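Local coordinates for possible periplasmic protein (Campylobacter jejuni, PDB 3RGC), which probably acts as a SurA-like periplasmic chaperone, with a chaperone domain joined to a domain related to peptidyl-prolyl cis-trans isomerases, at residues E41-M45 with E98-Y103; L57-I61 with F89-K94; Y103-M109 with F233-F238; G118-F123 with V221-Y225. The contacts are given in a common frame with arbitrary orientation. Numbering follows the deposited sequence.

Contact 1: residues E41-M45 with E98-Y103; sequences EISQM and EKRKLY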
# COMPACT_ATOMS: atom_id res chain seq x y z
N GLU B 41 18.68 31.86 10.11
CA GLU B 41 17.34 31.63 9.54
C GLU B 41 16.44 32.83 9.76
O GLU B 41 15.77 33.29 8.85
CB GLU B 41 16.67 30.42 10.19
CG GLU B 41 17.30 29.08 9.83
CD GLU B 41 16.78 27.94 10.69
OE1 GLU B 41 16.16 28.22 11.74
OE2 GLU B 41 17.00 26.77 10.33
N ILE B 42 16.43 33.32 10.99
CA ILE B 42 15.61 34.48 11.34
C ILE B 42 15.94 35.64 10.43
O ILE B 42 15.04 36.34 9.95
CB ILE B 42 15.85 34.89 12.79
CG1 ILE B 42 15.21 33.87 13.74
CG2 ILE B 42 15.28 36.28 13.06
CD1 ILE B 42 15.71 33.98 15.17
N SER B 43 17.22 35.84 10.16
CA SER B 43 17.66 36.95 9.31
C SER B 43 17.24 36.77 7.85
O SER B 43 16.89 37.73 7.16
CB SER B 43 19.17 37.14 9.42
OG SER B 43 19.75 37.32 8.14
N GLN B 44 17.30 35.54 7.38
CA GLN B 44 16.81 35.21 6.05
C GLN B 44 15.28 35.36 5.99
O GLN B 44 14.73 35.79 4.98
CB GLN B 44 17.20 33.78 5.69
CG GLN B 44 18.68 33.63 5.40
CD GLN B 44 19.18 34.60 4.34
OE1 GLN B 44 18.60 34.70 3.24
NE2 GLN B 44 20.24 35.33 4.66
N MET B 45 14.61 35.01 7.09
CA MET B 45 13.16 35.19 7.18
C MET B 45 12.77 36.66 6.95
O MET B 45 11.85 36.95 6.19
CB MET B 45 12.66 34.67 8.54
CG MET B 45 12.56 33.12 8.62
SD MET B 45 11.87 32.49 10.16
CE MET B 45 10.51 33.61 10.42
N GLU B 98 7.09 28.67 10.00
CA GLU B 98 7.91 29.76 9.50
C GLU B 98 9.16 29.16 8.86
O GLU B 98 9.54 29.53 7.75
CB GLU B 98 8.30 30.72 10.63
CG GLU B 98 7.17 31.59 11.14
CD GLU B 98 7.53 32.29 12.46
OE1 GLU B 98 8.22 31.67 13.29
OE2 GLU B 98 7.11 33.45 12.67
N LYS B 99 9.78 28.21 9.57
CA LYS B 99 10.96 27.52 9.05
C LYS B 99 10.63 26.75 7.78
O LYS B 99 11.43 26.72 6.84
CB LYS B 99 11.56 26.57 10.10
CG LYS B 99 12.25 27.26 11.28
CD LYS B 99 12.83 26.22 12.28
CE LYS B 99 13.33 26.87 13.56
NZ LYS B 99 14.80 26.64 13.78
N ARG B 100 9.45 26.13 7.73
CA ARG B 100 9.04 25.42 6.52
C ARG B 100 8.82 26.38 5.35
O ARG B 100 9.25 26.09 4.23
CB ARG B 100 7.80 24.55 6.74
CG ARG B 100 8.13 23.13 7.17
CD ARG B 100 6.94 22.19 7.09
NE ARG B 100 5.98 22.41 8.17
CZ ARG B 100 6.19 22.08 9.44
NH1 ARG B 100 7.35 21.52 9.80
NH2 ARG B 100 5.26 22.32 10.36
N LYS B 101 8.16 27.52 5.59
CA LYS B 101 8.02 28.52 4.53
C LYS B 101 9.40 28.97 4.03
O LYS B 101 9.62 29.12 2.83
CB LYS B 101 7.20 29.73 5.00
CG LYS B 101 5.69 29.57 4.89
CD LYS B 101 4.99 30.89 5.20
CE LYS B 101 3.56 30.90 4.70
NZ LYS B 101 3.02 32.30 4.59
N LEU B 102 10.35 29.14 4.96
CA LEU B 102 11.70 29.62 4.63
C LEU B 102 12.41 28.66 3.70
O LEU B 102 12.95 29.06 2.66
CB LEU B 102 12.53 29.82 5.92
CG LEU B 102 14.03 30.02 5.69
CD1 LEU B 102 14.26 31.27 4.86
CD2 LEU B 102 14.86 30.07 6.99
N TYR B 103 12.41 27.38 4.05
CA TYR B 103 13.06 26.37 3.21
C TYR B 103 12.32 26.12 1.88
O TYR B 103 12.95 25.74 0.89
CB TYR B 103 13.28 25.08 4.00
CG TYR B 103 14.26 25.28 5.13
CD1 TYR B 103 15.57 25.58 4.86
CD2 TYR B 103 13.86 25.20 6.44
CE1 TYR B 103 16.47 25.79 5.88
CE2 TYR B 103 14.75 25.41 7.47
CZ TYR B 103 16.05 25.70 7.19
OH TYR B 103 16.96 25.91 8.20
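Two helical segments cross steeply here. The axes of 41-45 and 98-103 come within 10.3 Å, and their N-to-C directions differ by 69°. The CA atoms of M45 and L102 lie 6.3 Å apart, and those of E41 and K99 7.6 Å apart. L102 points into the gap. L102 CD2 packs 3.7 Å from E41 CB and 4.2 Å from M45 CG, while L102 CD1 is 4.0 Å from Q44 CB. The M45 side chain bends inward, so that M45 CE rests 3.6 Å from E98 CB. At the other end a salt bridge closes the contact: K99 NZ donates to E41 OE1 at 2.9 Å. The aliphatic part of E41 thus lines the apolar patch, and its carboxylate meets the charge at the edge. The amide end of Q44 leads away and hydrogen-bonds through OE1 to the hydroxyl of Y237 on helix 218-244. This is helix-helix packing within the helical N-terminal domain of a SurA-like chaperone, joining helix 30-48 to helix 86-107.

Contact 2: residues L57-I61 with F89-K94; sequences LDDAI and FRTNFK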
# COMPACT_ATOMS: atom_id res chain seq x y z
N LEU B 57 -1.80 29.73 10.60
CA LEU B 57 -1.43 28.87 11.72
C LEU B 57 -2.59 27.97 12.10
O LEU B 57 -2.41 26.77 12.26
CB LEU B 57 -0.96 29.69 12.92
CG LEU B 57 -0.66 28.89 14.20
CD1 LEU B 57 0.56 28.04 14.03
CD2 LEU B 57 -0.45 29.81 15.36
N ASP B 58 -3.78 28.56 12.21
CA ASP B 58 -4.98 27.80 12.56
C ASP B 58 -5.33 26.81 11.46
O ASP B 58 -5.73 25.69 11.74
CB ASP B 58 -6.18 28.71 12.82
CG ASP B 58 -6.03 29.54 14.08
OD1 ASP B 58 -5.21 29.17 14.95
OD2 ASP B 58 -6.73 30.57 14.20
N ASP B 59 -5.19 27.24 10.21
CA ASP B 59 -5.50 26.36 9.11
C ASP B 59 -4.56 25.16 9.13
O ASP B 59 -4.96 24.04 8.82
CB ASP B 59 -5.40 27.06 7.76
CG ASP B 59 -5.72 26.13 6.61
OD1 ASP B 59 -6.76 25.44 6.69
OD2 ASP B 59 -4.93 26.06 5.63
N ALA B 60 -3.31 25.40 9.51
CA ALA B 60 -2.32 24.33 9.54
C ALA B 60 -2.60 23.38 10.70
O ALA B 60 -2.40 22.17 10.58
CB ALA B 60 -0.93 24.90 9.64
N ILE B 61 -3.07 23.93 11.82
CA ILE B 61 -3.44 23.08 12.94
C ILE B 61 -4.53 22.08 12.54
O ILE B 61 -4.38 20.88 12.75
CB ILE B 61 -3.92 23.88 14.18
CG1 ILE B 61 -2.86 24.88 14.65
CG2 ILE B 61 -4.30 22.92 15.30
CD1 ILE B 61 -1.60 24.26 15.18
N PHE B 89 2.15 24.97 22.49
CA PHE B 89 2.05 24.19 21.27
C PHE B 89 1.91 25.08 20.04
O PHE B 89 2.68 24.94 19.09
CB PHE B 89 0.86 23.23 21.34
CG PHE B 89 0.52 22.59 20.03
CD1 PHE B 89 1.20 21.45 19.60
CD2 PHE B 89 -0.46 23.12 19.22
CE1 PHE B 89 0.89 20.85 18.39
CE2 PHE B 89 -0.78 22.52 18.01
CZ PHE B 89 -0.10 21.39 17.60
N ARG B 90 0.95 26.01 20.07
CA ARG B 90 0.74 26.93 18.95
C ARG B 90 2.01 27.70 18.66
O ARG B 90 2.35 27.93 17.51
CB ARG B 90 -0.38 27.93 19.23
CG ARG B 90 -1.79 27.37 19.18
CD ARG B 90 -2.84 28.48 19.35
NE ARG B 90 -3.35 29.01 18.08
CZ ARG B 90 -3.09 30.24 17.62
NH1 ARG B 90 -2.34 31.07 18.34
NH2 ARG B 90 -3.60 30.64 16.45
N THR B 91 2.68 28.15 19.71
CA THR B 91 3.89 28.95 19.53
C THR B 91 4.96 28.13 18.83
O THR B 91 5.57 28.59 17.87
CB THR B 91 4.42 29.48 20.87
OG1 THR B 91 3.46 30.37 21.45
CG2 THR B 91 5.73 30.23 20.66
N ASN B 92 5.17 26.90 19.30
CA ASN B 92 6.19 26.05 18.68
C ASN B 92 5.79 25.60 17.28
O ASN B 92 6.65 25.44 16.42
CB ASN B 92 6.50 24.84 19.55
CG ASN B 92 7.10 25.23 20.88
OD1 ASN B 92 7.74 26.28 21.01
ND2 ASN B 92 6.88 24.40 21.89
N PHE B 93 4.50 25.40 17.06
CA PHE B 93 4.02 24.92 15.78
C PHE B 93 4.26 26.03 14.77
O PHE B 93 4.76 25.79 13.66
CB PHE B 93 2.54 24.57 15.88
CG PHE B 93 1.97 23.88 14.67
CD1 PHE B 93 1.98 22.50 14.58
CD2 PHE B 93 1.40 24.61 13.65
CE1 PHE B 93 1.44 21.86 13.48
CE2 PHE B 93 0.86 23.98 12.54
CZ PHE B 93 0.88 22.60 12.46
N LYS B 94 3.95 27.26 15.18
CA LYS B 94 4.16 28.42 14.33
C LYS B 94 5.60 28.55 13.82
O LYS B 94 5.82 28.87 12.66
CB LYS B 94 3.76 29.69 15.06
CG LYS B 94 3.77 30.91 14.14
CD LYS B 94 3.45 32.15 14.91
CE LYS B 94 3.70 33.38 14.08
NZ LYS B 94 3.60 34.58 14.95
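The F93 ring forms the apolar centre. I61 CD1 lies over its face, 3.6 Å from the F93 ring centroid and 19° off the normal, a CH-pi contact. Two more side chains reach the edge of the same ring: L57 CD1 is 3.6 Å from F93 CD2, and A60 CB is 3.5 Å from F93 CE2. I61 CD1 also meets a second ring, 3.4 Å from F89 CE2. I61 CD1 thus touches two phenylalanines that lie one helical turn apart. The L57 CA-to-CB bond points toward the other segment, and L57 CD1 comes 3.6 Å from K94 CA. This is the place of closest backbone approach, with L57 CA and K94 CA 6.2 Å apart.

Further out, R90 passes alongside L57. L57 CD2 lies over one face of the guanidinium, 3.4 Å from R90 NH2. R90 NH2 donates to D58 OD1 at 2.6 Å, nearly in line at 172°. This salt bridge closes the polar edge.

The segments cross almost at right angles, at 98°, with axes 10.6 Å apart. Helix 54-67 lies across the early part of helix 86-107, and the chain between the segments is largely helical. L97, a turn further along helix 86-107, touches L57 and A60. F75 of helix 72-81 meets the F89 ring, so a third helix borders this all-helical part of the SurA-like N-terminal domain.

Contact 3: residues Y103-M109 with F233-F238; sequences YEKIASM and FIQDYF
A single isoleucine fills a pocket of four residues: the side chain of I106 is a knob in a hole made by F233, I234, Y237 and F238. The knob sits in a steep helix crossing. It joins helix 86-107 of the SurA-like N-terminal region to helix 218-244, near the C-terminus. Residues 103-107 and 233-238 are helical; M109 is non-helical. The axes cross at 95° and approach to 10.0 Å. The CA atoms of A107 and I234 are 6.3 Å apart.

I106 is in the mt rotamer. I106 CD1 reaches F238 CE2 at 3.4 Å and Y237 CD2 at 3.7 Å. I106 CG2 lies over the face of the Y237 ring, 4.3 Å from the centroid, and is 4.1 Å from I234 CG1 and 4.0 Å from F233 CE2. F233 and Y237 both have chi1 t with chi2 near 90°, while F238 has chi1 m. Y103, also chi1 m, brings Y103 CD1 to 3.9 Å from I234 CG2 and Y103 CE1 to 3.4 Å from F238 CE2. The Y103 and F238 rings meet rim to rim, with centroids 5.8 Å apart and planes at 64°. No hydrogen bond crosses between the segments; Y237 OH bonds instead to Q44 of helix 30-48. M109 CB packs 3.8 Å from F233 CZ, and the extended M109 side chain ends in an oblique Met-aromatic contact, M109 SD 4.0 Å from Y237 CE1.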
# COMPACT_ATOMS: atom_id res chain seq x y z
N TYR B 103 12.41 27.38 4.05
CA TYR B 103 13.06 26.37 3.21
C TYR B 103 12.32 26.12 1.88
O TYR B 103 12.95 25.74 0.89
CB TYR B 103 13.28 25.08 4.00
CG TYR B 103 14.26 25.28 5.13
CD1 TYR B 103 15.57 25.58 4.86
CD2 TYR B 103 13.86 25.20 6.44
CE1 TYR B 103 16.47 25.79 5.88
CE2 TYR B 103 14.75 25.41 7.47
CZ TYR B 103 16.05 25.70 7.19
OH TYR B 103 16.96 25.91 8.20
N GLU B 104 11.01 26.31 1.84
CA GLU B 104 10.29 26.25 0.56
C GLU B 104 10.76 27.37 -0.34
O GLU B 104 11.07 27.15 -1.49
CB GLU B 104 8.79 26.45 0.76
CG GLU B 104 8.05 25.43 1.58
CD GLU B 104 6.63 25.92 1.91
OE1 GLU B 104 6.12 26.82 1.19
OE2 GLU B 104 6.04 25.42 2.90
N LYS B 105 10.76 28.59 0.19
CA LYS B 105 11.21 29.77 -0.54
C LYS B 105 12.62 29.55 -1.09
O LYS B 105 12.88 29.70 -2.28
CB LYS B 105 11.18 30.99 0.39
CG LYS B 105 11.56 32.31 -0.26
CD LYS B 105 10.58 32.68 -1.37
CE LYS B 105 10.81 34.10 -1.87
NZ LYS B 105 9.96 34.42 -3.06
N ILE B 106 13.53 29.16 -0.20
CA ILE B 106 14.89 28.91 -0.62
C ILE B 106 14.93 27.89 -1.74
O ILE B 106 15.58 28.12 -2.76
CB ILE B 106 15.78 28.46 0.56
CG1 ILE B 106 16.07 29.64 1.49
CG2 ILE B 106 17.09 27.86 0.06
CD1 ILE B 106 16.99 29.27 2.62
N ALA B 107 14.26 26.76 -1.57
CA ALA B 107 14.28 25.75 -2.64
C ALA B 107 13.65 26.24 -3.96
O ALA B 107 13.97 25.72 -5.02
CB ALA B 107 13.62 24.49 -2.18
N SER B 108 12.76 27.22 -3.89
CA SER B 108 12.11 27.71 -5.11
C SER B 108 13.12 28.47 -5.96
O SER B 108 12.83 28.84 -7.10
CB SER B 108 10.90 28.59 -4.79
OG SER B 108 11.26 29.93 -4.48
N MET B 109 14.30 28.69 -5.41
CA MET B 109 15.32 29.49 -6.08
C MET B 109 16.16 28.63 -7.00
O MET B 109 16.86 29.15 -7.85
CB MET B 109 16.22 30.18 -5.05
CG MET B 109 15.65 31.47 -4.48
SD MET B 109 16.70 32.25 -3.23
CE MET B 109 15.47 33.08 -2.31
N PHE B 233 21.12 22.09 -2.55
CA PHE B 233 20.97 23.50 -2.84
C PHE B 233 20.70 24.30 -1.56
O PHE B 233 21.22 25.40 -1.37
CB PHE B 233 19.83 23.72 -3.83
CG PHE B 233 19.59 25.16 -4.15
CD1 PHE B 233 20.25 25.76 -5.22
CD2 PHE B 233 18.72 25.91 -3.39
CE1 PHE B 233 20.03 27.10 -5.51
CE2 PHE B 233 18.51 27.26 -3.67
CZ PHE B 233 19.16 27.86 -4.73
N ILE B 234 19.86 23.74 -0.71
CA ILE B 234 19.57 24.36 0.58
C ILE B 234 20.85 24.44 1.42
O ILE B 234 21.21 25.51 1.92
CB ILE B 234 18.49 23.58 1.33
CG1 ILE B 234 17.12 23.83 0.69
CG2 ILE B 234 18.47 23.97 2.79
CD1 ILE B 234 15.99 23.07 1.37
N GLN B 235 21.54 23.31 1.56
CA GLN B 235 22.83 23.28 2.26
C GLN B 235 23.81 24.28 1.67
O GLN B 235 24.38 25.10 2.39
CB GLN B 235 23.43 21.88 2.23
CG GLN B 235 22.91 20.95 3.31
CD GLN B 235 23.57 21.20 4.66
OE1 GLN B 235 24.54 21.96 4.76
NE2 GLN B 235 23.05 20.56 5.70
N ASP B 236 24.00 24.21 0.36
CA ASP B 236 24.91 25.12 -0.32
C ASP B 236 24.54 26.57 -0.05
O ASP B 236 25.40 27.43 0.13
CB ASP B 236 24.91 24.82 -1.82
CG ASP B 236 25.72 25.83 -2.61
OD1 ASP B 236 26.96 25.69 -2.67
OD2 ASP B 236 25.12 26.76 -3.19
N TYR B 237 23.24 26.85 -0.04
CA TYR B 237 22.75 28.20 0.18
C TYR B 237 23.20 28.70 1.55
O TYR B 237 23.64 29.85 1.69
CB TYR B 237 21.22 28.23 0.07
CG TYR B 237 20.62 29.61 0.22
CD1 TYR B 237 20.33 30.40 -0.88
CD2 TYR B 237 20.36 30.14 1.48
CE1 TYR B 237 19.78 31.66 -0.73
CE2 TYR B 237 19.82 31.39 1.64
CZ TYR B 237 19.54 32.15 0.53
OH TYR B 237 18.99 33.39 0.70
N PHE B 238 23.09 27.84 2.56
CA PHE B 238 23.56 28.18 3.90
C PHE B 238 25.08 28.14 4.11
O PHE B 238 25.60 28.92 4.90
CB PHE B 238 22.80 27.42 4.99
CG PHE B 238 21.40 27.93 5.19
CD1 PHE B 238 21.17 29.15 5.79
CD2 PHE B 238 20.31 27.22 4.70
CE1 PHE B 238 19.89 29.64 5.95
CE2 PHE B 238 19.03 27.70 4.85
CZ PHE B 238 18.82 28.91 5.47

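Contact 4: residues G118-F123 with V221-Y225; sequences GAKKFF and VLNAY
Both segments are helical and cross nearly at right angles, at 87°, with axes only 9.2 Å apart. The CA atoms of A119 and L222 are 5.7 Å apart, and those of F123 and V221 6.3 Å. Small residues allow this approach. G118 has no side chain, and G118 C lies 3.6 Å from Y225 CE2. The aromatic contacts come from F122 and Y225, both chi1 t, with chi2 of 84° and 40°. Their rings meet obliquely, with centroids 5.1 Å apart and planes at 39°; F122 CD1 is 3.3 Å from Y225 CD1. Y225 CA sits over the F122 face, 3.9 Å from the centroid, as a CH-pi contact. The crossing packs helix 116-125, which precedes the four-stranded antiparallel sheet of the probably isomerase-like part, against helix 218-244, which follows strand 198-207. Other apolar contacts flank the rings: A119 CB is 4.0 Å from V221 CG2, and F123 CD1 is 3.8 Å from V221 CG1. Polar contact is indirect. One water donates to G118 O at 2.8 Å and to Y225 OH at 3.0 Å; Y225 OH also bonds D113.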
# COMPACT_ATOMS: atom_id res chain seq x y z
N GLY B 118 19.88 12.54 -16.47
CA GLY B 118 20.28 13.06 -15.17
C GLY B 118 20.02 12.03 -14.07
O GLY B 118 20.89 11.75 -13.25
N ALA B 119 18.82 11.47 -14.07
CA ALA B 119 18.45 10.45 -13.10
C ALA B 119 19.29 9.19 -13.24
O ALA B 119 19.86 8.72 -12.26
CB ALA B 119 16.97 10.13 -13.20
N LYS B 120 19.37 8.65 -14.46
CA LYS B 120 20.17 7.44 -14.67
C LYS B 120 21.51 7.63 -14.03
O LYS B 120 21.93 6.83 -13.20
CB LYS B 120 20.38 7.12 -16.16
CG LYS B 120 19.13 6.70 -16.92
N LYS B 121 22.19 8.71 -14.39
CA LYS B 121 23.54 8.93 -13.90
C LYS B 121 23.53 9.00 -12.37
O LYS B 121 24.46 8.52 -11.72
CB LYS B 121 24.15 10.18 -14.51
CG LYS B 121 25.67 10.18 -14.47
CD LYS B 121 26.26 9.06 -15.31
CE LYS B 121 27.80 9.11 -15.29
NZ LYS B 121 28.39 8.02 -16.11
N PHE B 122 22.48 9.58 -11.80
CA PHE B 122 22.31 9.57 -10.36
C PHE B 122 22.19 8.14 -9.84
O PHE B 122 22.76 7.79 -8.80
CB PHE B 122 21.10 10.37 -9.94
CG PHE B 122 20.89 10.38 -8.46
CD1 PHE B 122 21.56 11.30 -7.66
CD2 PHE B 122 20.05 9.46 -7.85
CE1 PHE B 122 21.38 11.31 -6.29
CE2 PHE B 122 19.87 9.46 -6.49
CZ PHE B 122 20.53 10.38 -5.70
N PHE B 123 21.43 7.32 -10.55
CA PHE B 123 21.28 5.92 -10.20
C PHE B 123 22.62 5.18 -10.16
O PHE B 123 22.98 4.58 -9.15
CB PHE B 123 20.36 5.23 -11.20
CG PHE B 123 20.25 3.76 -11.00
CD1 PHE B 123 19.70 3.25 -9.83
CD2 PHE B 123 20.70 2.87 -11.97
CE1 PHE B 123 19.59 1.88 -9.63
CE2 PHE B 123 20.59 1.50 -11.78
CZ PHE B 123 20.03 1.01 -10.60
N VAL B 221 14.20 6.58 -8.29
CA VAL B 221 15.43 7.33 -8.50
C VAL B 221 15.12 8.79 -8.77
O VAL B 221 15.80 9.69 -8.26
CB VAL B 221 16.29 6.76 -9.65
CG1 VAL B 221 16.48 5.26 -9.48
CG2 VAL B 221 15.65 7.06 -10.98
N LEU B 222 14.07 9.04 -9.55
CA LEU B 222 13.74 10.41 -9.90
C LEU B 222 13.36 11.20 -8.64
O LEU B 222 13.83 12.31 -8.46
CB LEU B 222 12.64 10.48 -10.95
CG LEU B 222 12.39 11.89 -11.48
CD1 LEU B 222 13.69 12.52 -11.95
CD2 LEU B 222 11.36 11.88 -12.61
N ASN B 223 12.56 10.61 -7.76
CA ASN B 223 12.20 11.32 -6.53
C ASN B 223 13.43 11.57 -5.64
O ASN B 223 13.59 12.66 -5.09
CB ASN B 223 11.11 10.56 -5.77
CG ASN B 223 9.84 10.39 -6.59
OD1 ASN B 223 9.52 11.22 -7.43
ND2 ASN B 223 9.12 9.31 -6.34
N ALA B 224 14.29 10.57 -5.52
CA ALA B 224 15.50 10.68 -4.71
C ALA B 224 16.50 11.66 -5.31
O ALA B 224 17.15 12.44 -4.60
CB ALA B 224 16.14 9.31 -4.55
N TYR B 225 16.62 11.63 -6.63
CA TYR B 225 17.51 12.55 -7.33
C TYR B 225 17.06 13.97 -7.06
O TYR B 225 17.85 14.84 -6.71
CB TYR B 225 17.49 12.26 -8.82
CG TYR B 225 18.38 13.14 -9.64
CD1 TYR B 225 19.65 13.50 -9.18
CD2 TYR B 225 17.98 13.59 -10.90
CE1 TYR B 225 20.48 14.31 -9.95
CE2 TYR B 225 18.80 14.39 -11.67
CZ TYR B 225 20.06 14.75 -11.19
OH TYR B 225 20.88 15.54 -11.96
O HOH W 1 23.00 13.54 -12.78

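All four contacts are steep helix crossings and partly buried, without a fully exposed touching residue. Helix 86-107 takes part in contacts 1, 2 and 3, and helix 218-244 in contacts 3 and 4. Contacts 1 and 3 share Y103 and also touch through the Q44-Y237 pair. Contact 2 is nested within the loop closed by contact 1, and contact 4 within that closed by contact 3. Contacts 2 and 4 lie on opposite sides of the chain's centre, their own centres about 35 Å apart. The two contacts within the N-terminal region carry salt bridges; those involving helix 218-244 rely on apolar and aromatic packing, with a water bridge in contact 4.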